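Local coordinates for protein MccF (Escherichia coli, PDB 4IIY) that probably acts as a serine carboxypeptidase-like hydrolase of the S66 family that gives its host self-immunity to the peptide-nucleotide antibiotic microcin C7, at residues N227-Y232 against P329-F334; I266-D271 against A297-K302. The protein carries 1 engineered substitution. One frame throughout, in Å; residues are numbered along the deposited sequence.

Contact 1 of 2, residues N227-Y232 against P329-F334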
loop_
_atom_site.group_PDB
_atom_site.type_symbol
_atom_site.label_atom_id
_atom_site.label_comp_id
_atom_site.label_asym_id
_atom_site.label_seq_id
_atom_site.Cartn_x
_atom_site.Cartn_y
_atom_site.Cartn_z
ATOM N N ASN B 227 -27.739 7.330 10.096
ATOM C CA ASN B 227 -26.541 6.686 10.616
ATOM C C ASN B 227 -26.736 5.196 10.817
ATOM O O ASN B 227 -27.530 4.773 11.653
ATOM C CB ASN B 227 -26.067 7.350 11.899
ATOM C CG ASN B 227 -24.587 7.171 12.108
ATOM O OD1 ASN B 227 -24.040 6.097 11.844
ATOM N ND2 ASN B 227 -23.920 8.235 12.523
ATOM N N ASN B 228 -25.996 4.411 10.045
ATOM C CA ASN B 228 -26.125 2.960 10.053
ATOM C C ASN B 228 -24.960 2.255 10.745
ATOM O O ASN B 228 -24.682 1.085 10.474
ATOM C CB ASN B 228 -26.301 2.433 8.628
ATOM C CG ASN B 228 -25.130 2.771 7.728
ATOM O OD1 ASN B 228 -24.318 3.644 8.043
ATOM N ND2 ASN B 228 -25.037 2.082 6.595
ATOM N N CYS B 229 -24.269 2.962 11.627
ATOM C CA CYS B 229 -23.220 2.386 12.465
ATOM C C CYS B 229 -23.761 1.140 13.178
ATOM O O CYS B 229 -24.915 1.153 13.636
ATOM C CB CYS B 229 -22.787 3.446 13.485
ATOM S SG CYS B 229 -21.335 3.092 14.487
ATOM N N ALA B 230 -22.952 0.095 13.304
ATOM C CA ALA B 230 -23.382 -1.145 13.948
ATOM C C ALA B 230 -22.347 -1.588 14.964
ATOM O O ALA B 230 -21.140 -1.448 14.736
ATOM C CB ALA B 230 -23.606 -2.240 12.910
ATOM N N PHE B 231 -22.818 -2.119 16.086
ATOM C CA PHE B 231 -21.949 -2.625 17.139
ATOM C C PHE B 231 -22.053 -4.147 17.162
ATOM O O PHE B 231 -23.073 -4.705 17.591
ATOM C CB PHE B 231 -22.362 -2.055 18.505
ATOM C CG PHE B 231 -22.046 -0.589 18.696
ATOM C CD1 PHE B 231 -21.020 -0.200 19.537
ATOM C CD2 PHE B 231 -22.787 0.395 18.056
ATOM C CE1 PHE B 231 -20.724 1.134 19.741
ATOM C CE2 PHE B 231 -22.490 1.738 18.250
ATOM C CZ PHE B 231 -21.460 2.108 19.099
ATOM N N TYR B 232 -21.006 -4.820 16.704
ATOM C CA TYR B 232 -20.979 -6.278 16.674
ATOM C C TYR B 232 -20.222 -6.824 17.873
ATOM O O TYR B 232 -18.995 -6.804 17.916
ATOM C CB TYR B 232 -20.331 -6.769 15.377
ATOM C CG TYR B 232 -21.095 -6.401 14.135
ATOM C CD1 TYR B 232 -22.245 -7.093 13.779
ATOM C CD2 TYR B 232 -20.655 -5.380 13.294
ATOM C CE1 TYR B 232 -22.947 -6.769 12.640
ATOM C CE2 TYR B 232 -21.348 -5.053 12.148
ATOM C CZ TYR B 232 -22.494 -5.753 11.826
ATOM O OH TYR B 232 -23.199 -5.439 10.691
ATOM N N PRO B 329 -14.824 -8.160 18.832
ATOM C CA PRO B 329 -15.963 -7.258 18.632
ATOM C C PRO B 329 -15.577 -6.056 17.766
ATOM O O PRO B 329 -14.442 -5.560 17.836
ATOM C CB PRO B 329 -16.344 -6.838 20.053
ATOM C CG PRO B 329 -15.120 -7.067 20.866
ATOM C CD PRO B 329 -14.355 -8.193 20.227
ATOM N N VAL B 330 -16.524 -5.597 16.957
ATOM C CA VAL B 330 -16.251 -4.559 15.971
ATOM C C VAL B 330 -17.308 -3.461 16.019
ATOM O O VAL B 330 -18.510 -3.749 15.975
ATOM C CB VAL B 330 -16.228 -5.143 14.541
ATOM C CG1 VAL B 330 -16.050 -4.029 13.525
ATOM C CG2 VAL B 330 -15.126 -6.178 14.397
ATOM N N LEU B 331 -16.859 -2.210 16.108
ATOM C CA LEU B 331 -17.723 -1.057 15.912
ATOM C C LEU B 331 -17.585 -0.717 14.436
ATOM O O LEU B 331 -16.529 -0.233 14.005
ATOM C CB LEU B 331 -17.281 0.104 16.799
ATOM C CG LEU B 331 -18.181 1.339 16.875
ATOM C CD1 LEU B 331 -17.600 2.381 17.817
ATOM C CD2 LEU B 331 -18.412 1.950 15.515
ATOM N N ASP B 332 -18.620 -1.023 13.658
ATOM C CA ASP B 332 -18.575 -0.807 12.220
ATOM C C ASP B 332 -19.288 0.478 11.836
ATOM O O ASP B 332 -20.511 0.554 11.903
ATOM C CB ASP B 332 -19.224 -1.981 11.494
ATOM C CG ASP B 332 -19.128 -1.860 9.983
ATOM O OD1 ASP B 332 -18.315 -1.051 9.500
ATOM O OD2 ASP B 332 -19.862 -2.585 9.283
ATOM N N GLY B 333 -18.530 1.489 11.422
ATOM C CA GLY B 333 -19.114 2.720 10.927
ATOM C C GLY B 333 -18.971 3.924 11.838
ATOM O O GLY B 333 -19.837 4.794 11.862
ATOM N N PHE B 334 -17.880 4.004 12.586
ATOM C CA PHE B 334 -17.599 5.196 13.383
ATOM C C PHE B 334 -17.375 6.400 12.459
ATOM O O PHE B 334 -16.736 6.276 11.406
ATOM C CB PHE B 334 -16.382 4.940 14.290
ATOM C CG PHE B 334 -16.113 6.017 15.320
ATOM C CD1 PHE B 334 -17.100 6.455 16.190
ATOM C CD2 PHE B 334 -14.839 6.542 15.454
ATOM C CE1 PHE B 334 -16.824 7.425 17.145
ATOM C CE2 PHE B 334 -14.555 7.499 16.412
ATOM C CZ PHE B 334 -15.554 7.946 17.259
HETATM O O HOH W 1 -22.346 -3.268 9.308
#
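L331 and F231 face each other as a non-hydrogen-bonded pair of an antiparallel sheet, and their side chains run side by side on the same face. The branch carbon CG of L331 sits over one face of the F231 ring, toward its rim, in a CH-pi contact 4.2 Å from the centroid. CG of L331 lies anti to its backbone N (chi1 -172°). From there CD1 of L331 lies on the same side of the ring, out past its rim, nearest CE1 of F231 at 3.9 Å. In one of the two deposited conformers of C229, SG comes up to CD2 of L331. I360 of strand 359-362 packs on L331 as well.

The other face carries V330, D332 and Y232. CB of D332 lies in the plane of the Y232 ring at its edge, 3.8 Å from CE2. Y316 of helix 315-323 stacks on the Y232 ring. One water joins the ends of this pair: it donates to OD2 of D332 at 2.6 Å and is hydrogen-bonded to OH of Y232.

The backbones are held by two pairs of bonds. A230 and D332 bond each other in both directions, with D332 N to A230 O at 2.8 Å. Y232 and V330 do the same. Beyond the strand, OD1 of N227 accepts from C229 N at 3.2 Å, and it also takes a bond from K302. This closes an Asx turn just before strand 230-232. The whole is a short antiparallel edge pairing, in which 230-232 forms the outermost strand of the mixed sheet within this chain.

Contact 2 of 2, residues I266-D271 against A297-K302. With EDO (1,2-ethanediol), chain L.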
loop_
_atom_site.group_PDB
_atom_site.type_symbol
_atom_site.label_atom_id
_atom_site.label_comp_id
_atom_site.label_asym_id
_atom_site.label_seq_id
_atom_site.Cartn_x
_atom_site.Cartn_y
_atom_site.Cartn_z
ATOM N N ILE B 266 -7.185 -1.284 21.151
ATOM C CA ILE B 266 -8.304 -1.171 20.220
ATOM C C ILE B 266 -7.761 -0.645 18.892
ATOM O O ILE B 266 -7.153 0.418 18.855
ATOM C CB ILE B 266 -9.402 -0.230 20.765
ATOM C CG1 ILE B 266 -10.044 -0.841 22.012
ATOM C CG2 ILE B 266 -10.455 0.060 19.696
ATOM C CD1 ILE B 266 -11.047 0.066 22.704
ATOM N N LEU B 267 -7.962 -1.391 17.814
ATOM C CA LEU B 267 -7.478 -0.955 16.510
ATOM C C LEU B 267 -8.498 -0.044 15.866
ATOM O O LEU B 267 -9.651 -0.437 15.714
ATOM C CB LEU B 267 -7.250 -2.159 15.593
ATOM C CG LEU B 267 -6.769 -1.813 14.180
ATOM C CD1 LEU B 267 -5.342 -1.310 14.225
ATOM C CD2 LEU B 267 -6.888 -3.026 13.275
ATOM N N PHE B 268 -8.079 1.158 15.474
ATOM C CA PHE B 268 -8.918 2.076 14.707
ATOM C C PHE B 268 -8.359 2.155 13.287
ATOM O O PHE B 268 -7.187 2.508 13.095
ATOM C CB PHE B 268 -8.917 3.466 15.357
ATOM C CG PHE B 268 -9.412 4.554 14.448
ATOM C CD1 PHE B 268 -10.733 4.577 14.032
ATOM C CD2 PHE B 268 -8.555 5.543 13.995
ATOM C CE1 PHE B 268 -11.189 5.579 13.168
ATOM C CE2 PHE B 268 -9.007 6.546 13.140
ATOM C CZ PHE B 268 -10.324 6.560 12.729
ATOM N N ILE B 269 -9.194 1.820 12.308
ATOM C CA ILE B 269 -8.786 1.869 10.907
ATOM C C ILE B 269 -9.913 2.420 10.038
ATOM O O ILE B 269 -11.105 2.133 10.257
ATOM C CB ILE B 269 -8.342 0.492 10.367
ATOM C CG1 ILE B 269 -9.320 -0.588 10.823
ATOM C CG2 ILE B 269 -6.924 0.179 10.818
ATOM C CD1 ILE B 269 -9.112 -1.936 10.138
ATOM N N GLU B 270 -9.540 3.243 9.064
ATOM C CA GLU B 270 -10.491 3.709 8.060
ATOM C C GLU B 270 -9.780 3.797 6.725
ATOM O O GLU B 270 -8.560 3.990 6.668
ATOM C CB GLU B 270 -11.112 5.056 8.456
ATOM C CG GLU B 270 -10.149 6.242 8.506
ATOM C CD GLU B 270 -10.040 7.018 7.189
ATOM O OE1 GLU B 270 -11.000 7.007 6.374
ATOM O OE2 GLU B 270 -8.979 7.661 6.964
ATOM N N ASP B 271 -10.539 3.639 5.648
ATOM C CA ASP B 271 -10.011 3.845 4.303
ATOM C C ASP B 271 -11.037 4.601 3.460
ATOM O O ASP B 271 -12.188 4.751 3.856
ATOM C CB ASP B 271 -9.606 2.525 3.622
ATOM C CG ASP B 271 -8.244 2.013 4.071
ATOM O OD1 ASP B 271 -7.255 2.747 3.867
ATOM O OD2 ASP B 271 -8.161 0.882 4.605
ATOM N N ALA B 297 -10.612 -5.119 20.313
ATOM C CA ALA B 297 -11.748 -4.643 19.530
ATOM C C ALA B 297 -11.198 -3.921 18.307
ATOM O O ALA B 297 -10.029 -3.525 18.278
ATOM C CB ALA B 297 -12.639 -3.706 20.360
ATOM N N ILE B 298 -12.057 -3.758 17.306
ATOM C CA ILE B 298 -11.723 -3.011 16.101
ATOM C C ILE B 298 -12.799 -1.964 15.855
ATOM O O ILE B 298 -13.992 -2.258 15.967
ATOM C CB ILE B 298 -11.641 -3.949 14.877
ATOM C CG1 ILE B 298 -10.525 -4.981 15.075
ATOM C CG2 ILE B 298 -11.428 -3.148 13.587
ATOM C CD1 ILE B 298 -10.675 -6.192 14.193
ATOM N N ILE B 299 -12.364 -0.746 15.532
ATOM C CA ILE B 299 -13.246 0.313 15.057
ATOM C C ILE B 299 -12.994 0.521 13.568
ATOM O O ILE B 299 -11.862 0.826 13.164
ATOM C CB ILE B 299 -12.970 1.640 15.777
ATOM C CG1 ILE B 299 -13.119 1.495 17.298
ATOM C CG2 ILE B 299 -13.884 2.751 15.238
ATOM C CD1 ILE B 299 -12.523 2.662 18.068
ATOM N N LEU B 300 -14.026 0.326 12.751
ATOM C CA LEU B 300 -13.945 0.649 11.332
ATOM C C LEU B 300 -14.611 1.999 11.117
ATOM O O LEU B 300 -15.815 2.158 11.387
ATOM C CB LEU B 300 -14.675 -0.392 10.480
ATOM C CG LEU B 300 -14.234 -1.851 10.599
ATOM C CD1 LEU B 300 -15.121 -2.725 9.724
ATOM C CD2 LEU B 300 -12.765 -2.028 10.218
ATOM N N GLY B 301 -13.856 2.987 10.647
ATOM C CA GLY B 301 -14.475 4.235 10.233
ATOM C C GLY B 301 -15.327 4.006 8.991
ATOM O O GLY B 301 -15.040 3.111 8.185
ATOM N N LYS B 302 -16.379 4.800 8.809
ATOM C CA LYS B 302 -17.161 4.675 7.578
ATOM C C LYS B 302 -16.237 4.859 6.375
ATOM O O LYS B 302 -15.438 5.793 6.333
ATOM C CB LYS B 302 -18.282 5.716 7.511
ATOM C CG LYS B 302 -19.410 5.523 8.520
ATOM C CD LYS B 302 -20.588 6.434 8.163
ATOM C CE LYS B 302 -21.826 6.128 8.984
ATOM N NZ LYS B 302 -21.615 6.401 10.431
HETATM C C1 EDO L . -12.731 1.006 6.979
HETATM O O1 EDO L . -13.103 2.258 6.376
HETATM C C2 EDO L . -13.305 -0.181 6.219
HETATM O O2 EDO L . -12.674 -0.283 4.934
HETATM O O HOH W 2 -13.645 7.036 4.760
#
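I299 meets two side chains of the neighbouring strand, I266 and F268, on one face of a parallel pair. It crosses both at a slant and divides its branches between them. CD1 of I299 goes to CG2 of I266 at 3.7 Å. CG2 of I299 goes to the edge of the F268 ring, in the ring plane, 3.8 Å from CD1 of F268. The fork follows from chi1 of -57°, which sets CG1 of I299 anti to the carbonyl carbon and CG2 anti to the backbone N. Y164 meets the F268 ring edge-to-face.

On the other face I269 and L300 lie alongside, pointing the same way. CD1 of I269 touches CD2 of L300 at 3.7 Å. CG1 of I269 stands between its own backbone N and carbonyl carbon (chi1 44°), which swings the chain toward L300. F283 and L286 of helix 276-288 pack on I269.

Four backbone bonds join the strands; I299 N to L267 O is the shortest, at 2.7 Å. G301 comes close to E270, with 3.9 Å between G301 CA and E270 CB; a glycine here puts no side chain against that neighbour.

Past the apolar part the strands splay, and small molecules bridge them. O1 of an ethanediol, probably from the crystallisation liquor, accepts from D271 N at 3.0 Å and donates to G301 O. A water lies between D271 O and K302 O, within hydrogen-bonding distance of both; more acceptors are near it than it has protons. E270, a predicted charge-relay residue, bonds H338 through OE1, and Y164 and N245 through OE2. The chemistry thus passes from a buried apolar strand pair to a polar end, where the carboxylate of E270 is probably oriented by these partners for the relay.

Overall arrangement
Both contacts belong to the same mixed sheet, where strands 297-301 and 330-334 are neighbours. Contact 2 is a parallel pairing inside the sheet, and all its residues are buried. Contact 1 is antiparallel, at the margin and only partly buried; there an aspartate and a water sit beside the apolar groups. In contact 2 aliphatic branches dominate, and polar groups gather at the end toward the predicted active site. The two meet directly: G333 N bonds L300 O, K302 NZ reaches G333 O, and F334 packs on I299. Along the chain, contact 2 is nested within the loop that contact 1 closes.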